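PDB 4IO5: glutamate receptor 1, which probably forms a glutamate-gated ion channel, represented in this piece by its extracellular ligand-binding domain with alanine bound. Local coordinates for residues A[164-169]-A[177-182]. Numbering follows the deposited sequence.
Sequences EMYDSL and SFMDIG. With ALA (alanine), chain C.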
# COMPACT_ATOMS: atom_id res chain seq x y z
N GLU A 164 -22.12 -14.93 -11.27
CA GLU A 164 -23.22 -15.33 -10.41
C GLU A 164 -23.64 -14.15 -9.53
O GLU A 164 -24.80 -13.98 -9.19
CB GLU A 164 -22.85 -16.56 -9.52
CG GLU A 164 -23.91 -17.67 -9.53
CD GLU A 164 -23.79 -18.72 -8.39
OE1 GLU A 164 -22.76 -18.80 -7.71
OE2 GLU A 164 -24.77 -19.48 -8.18
N MET A 165 -22.66 -13.34 -9.13
CA MET A 165 -22.96 -12.15 -8.35
C MET A 165 -23.83 -11.19 -9.15
O MET A 165 -24.89 -10.77 -8.66
CB MET A 165 -21.65 -11.45 -7.93
CG MET A 165 -21.80 -10.22 -7.04
SD MET A 165 -20.18 -9.51 -6.54
CE MET A 165 -19.45 -9.07 -8.11
N TYR A 166 -23.41 -10.84 -10.36
CA TYR A 166 -24.16 -9.88 -11.18
C TYR A 166 -25.56 -10.42 -11.45
O TYR A 166 -26.55 -9.71 -11.30
CB TYR A 166 -23.45 -9.59 -12.50
CG TYR A 166 -22.02 -9.13 -12.36
CD1 TYR A 166 -21.67 -8.16 -11.42
CD2 TYR A 166 -21.03 -9.64 -13.16
CE1 TYR A 166 -20.37 -7.74 -11.28
CE2 TYR A 166 -19.73 -9.23 -13.03
CZ TYR A 166 -19.40 -8.28 -12.09
OH TYR A 166 -18.08 -7.89 -11.98
N ASP A 167 -25.63 -11.66 -11.91
CA ASP A 167 -26.91 -12.30 -12.22
C ASP A 167 -27.86 -12.30 -11.04
O ASP A 167 -29.07 -12.07 -11.20
CB ASP A 167 -26.69 -13.74 -12.70
CG ASP A 167 -25.94 -13.82 -14.01
OD1 ASP A 167 -25.79 -12.78 -14.69
OD2 ASP A 167 -25.50 -14.93 -14.38
N SER A 168 -27.35 -12.55 -9.83
CA SER A 168 -28.23 -12.71 -8.69
C SER A 168 -28.76 -11.36 -8.23
O SER A 168 -29.90 -11.25 -7.73
CB SER A 168 -27.49 -13.40 -7.53
OG SER A 168 -26.99 -14.65 -7.93
N LEU A 169 -27.94 -10.33 -8.37
CA LEU A 169 -28.39 -9.00 -8.03
C LEU A 169 -29.47 -8.60 -9.01
O LEU A 169 -30.52 -8.12 -8.62
CB LEU A 169 -27.26 -7.99 -8.08
CG LEU A 169 -26.46 -7.89 -6.79
CD1 LEU A 169 -25.14 -7.16 -7.11
CD2 LEU A 169 -27.26 -7.14 -5.73
N SER A 177 -23.83 -7.19 -2.66
CA SER A 177 -22.60 -7.96 -2.47
C SER A 177 -21.45 -6.98 -2.20
O SER A 177 -21.66 -5.76 -2.10
CB SER A 177 -22.30 -8.84 -3.68
OG SER A 177 -21.26 -9.77 -3.41
N PHE A 178 -20.23 -7.51 -2.05
CA PHE A 178 -19.03 -6.69 -1.85
C PHE A 178 -18.10 -6.87 -3.04
O PHE A 178 -17.99 -7.95 -3.61
CB PHE A 178 -18.22 -7.14 -0.62
CG PHE A 178 -18.96 -7.12 0.70
CD1 PHE A 178 -20.04 -6.28 0.91
CD2 PHE A 178 -18.54 -7.92 1.75
CE1 PHE A 178 -20.70 -6.26 2.14
CE2 PHE A 178 -19.19 -7.91 2.97
CZ PHE A 178 -20.26 -7.07 3.17
N MET A 179 -17.36 -5.82 -3.37
CA MET A 179 -16.50 -5.89 -4.53
C MET A 179 -15.36 -4.91 -4.38
O MET A 179 -15.56 -3.78 -3.91
CB MET A 179 -17.27 -5.57 -5.80
CG MET A 179 -16.57 -5.91 -7.06
SD MET A 179 -17.70 -5.82 -8.50
CE MET A 179 -16.50 -6.19 -9.75
N ASP A 180 -14.16 -5.33 -4.78
CA ASP A 180 -13.02 -4.41 -4.84
C ASP A 180 -13.37 -3.19 -5.67
O ASP A 180 -14.03 -3.30 -6.70
CB ASP A 180 -11.79 -5.06 -5.50
CG ASP A 180 -11.19 -6.20 -4.71
OD1 ASP A 180 -11.30 -6.26 -3.45
OD2 ASP A 180 -10.56 -7.05 -5.40
N ILE A 181 -12.88 -2.04 -5.25
CA ILE A 181 -13.30 -0.78 -5.83
C ILE A 181 -12.88 -0.57 -7.29
O ILE A 181 -13.65 0.02 -8.08
CB ILE A 181 -12.75 0.38 -4.97
CG1 ILE A 181 -13.35 1.72 -5.40
CG2 ILE A 181 -11.23 0.40 -4.99
CD1 ILE A 181 -12.99 2.85 -4.45
N GLY A 182 -11.68 -1.02 -7.67
CA GLY A 182 -11.19 -0.77 -9.02
C GLY A 182 -12.06 -1.49 -10.03
O GLY A 182 -12.59 -0.89 -10.98
N ALA C . -9.15 -9.21 -4.52
CA ALA C . -10.05 -10.26 -4.03
C ALA C . -9.28 -11.37 -3.39
O ALA C . -8.03 -11.43 -3.54
CB ALA C . -10.89 -10.79 -5.18
OXT ALA C . -9.85 -12.24 -2.70
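Met165 buries more surface against strand 177-180 than any other residue of helix 164-169, lying over Ser177 and meeting Met179 with its end. Its chain leaves the helix extended, CG anti to the backbone N (chi1 -177°), and bends only at chi3 (61°), which swings the methyl toward Met179. The thioether packs on Ser177 by van der Waals contact, SD 3.3 Å from Ser177 OG, while CE forms an apolar pair with Met179 SD at 3.7 Å. The flexible thioether suits this place because one side chain can follow both a small serine and a second methionine. With an alanine in place of Met165, the space over Ser177 would probably be left unfilled and the sulfur of Met179 would lose its methyl neighbour. Met179, fully extended, crosses Tyr166 at about a right angle and brings CE to the edge of the ring, near its plane, 3.2 Å from Tyr166 OH. The broad tyrosine suits its place because its ring also meets Tyr192 while its edge and hydroxyl receive this methyl.

No hydrogen bond joins the two segments; their polar groups find partners elsewhere. Ser177 OG bonds to Gly134 O, so a small hydroxyl fits beneath the methionine without an unmet polar atom. On the helix, Glu164 O is gripped from opposite faces of its plane by Ser168 N and Ser168 OG, the latter at 2.6 Å.

At the ligand site, OD2 of Asp180 accepts a hydrogen bond from the amino N of the bound alanine (2.7 Å), while Asn105 ND2 holds OD1. Ser177 and Met179 face the helix, and Phe178 turns to the other side of the sheet, against helix 120-125. Strand 157-159, helix 162-170 and strand 176-180 form a beta-alpha-beta crossover of the periplasmic-binding-protein-like fold, with parallel strand 133-136 between the two strands.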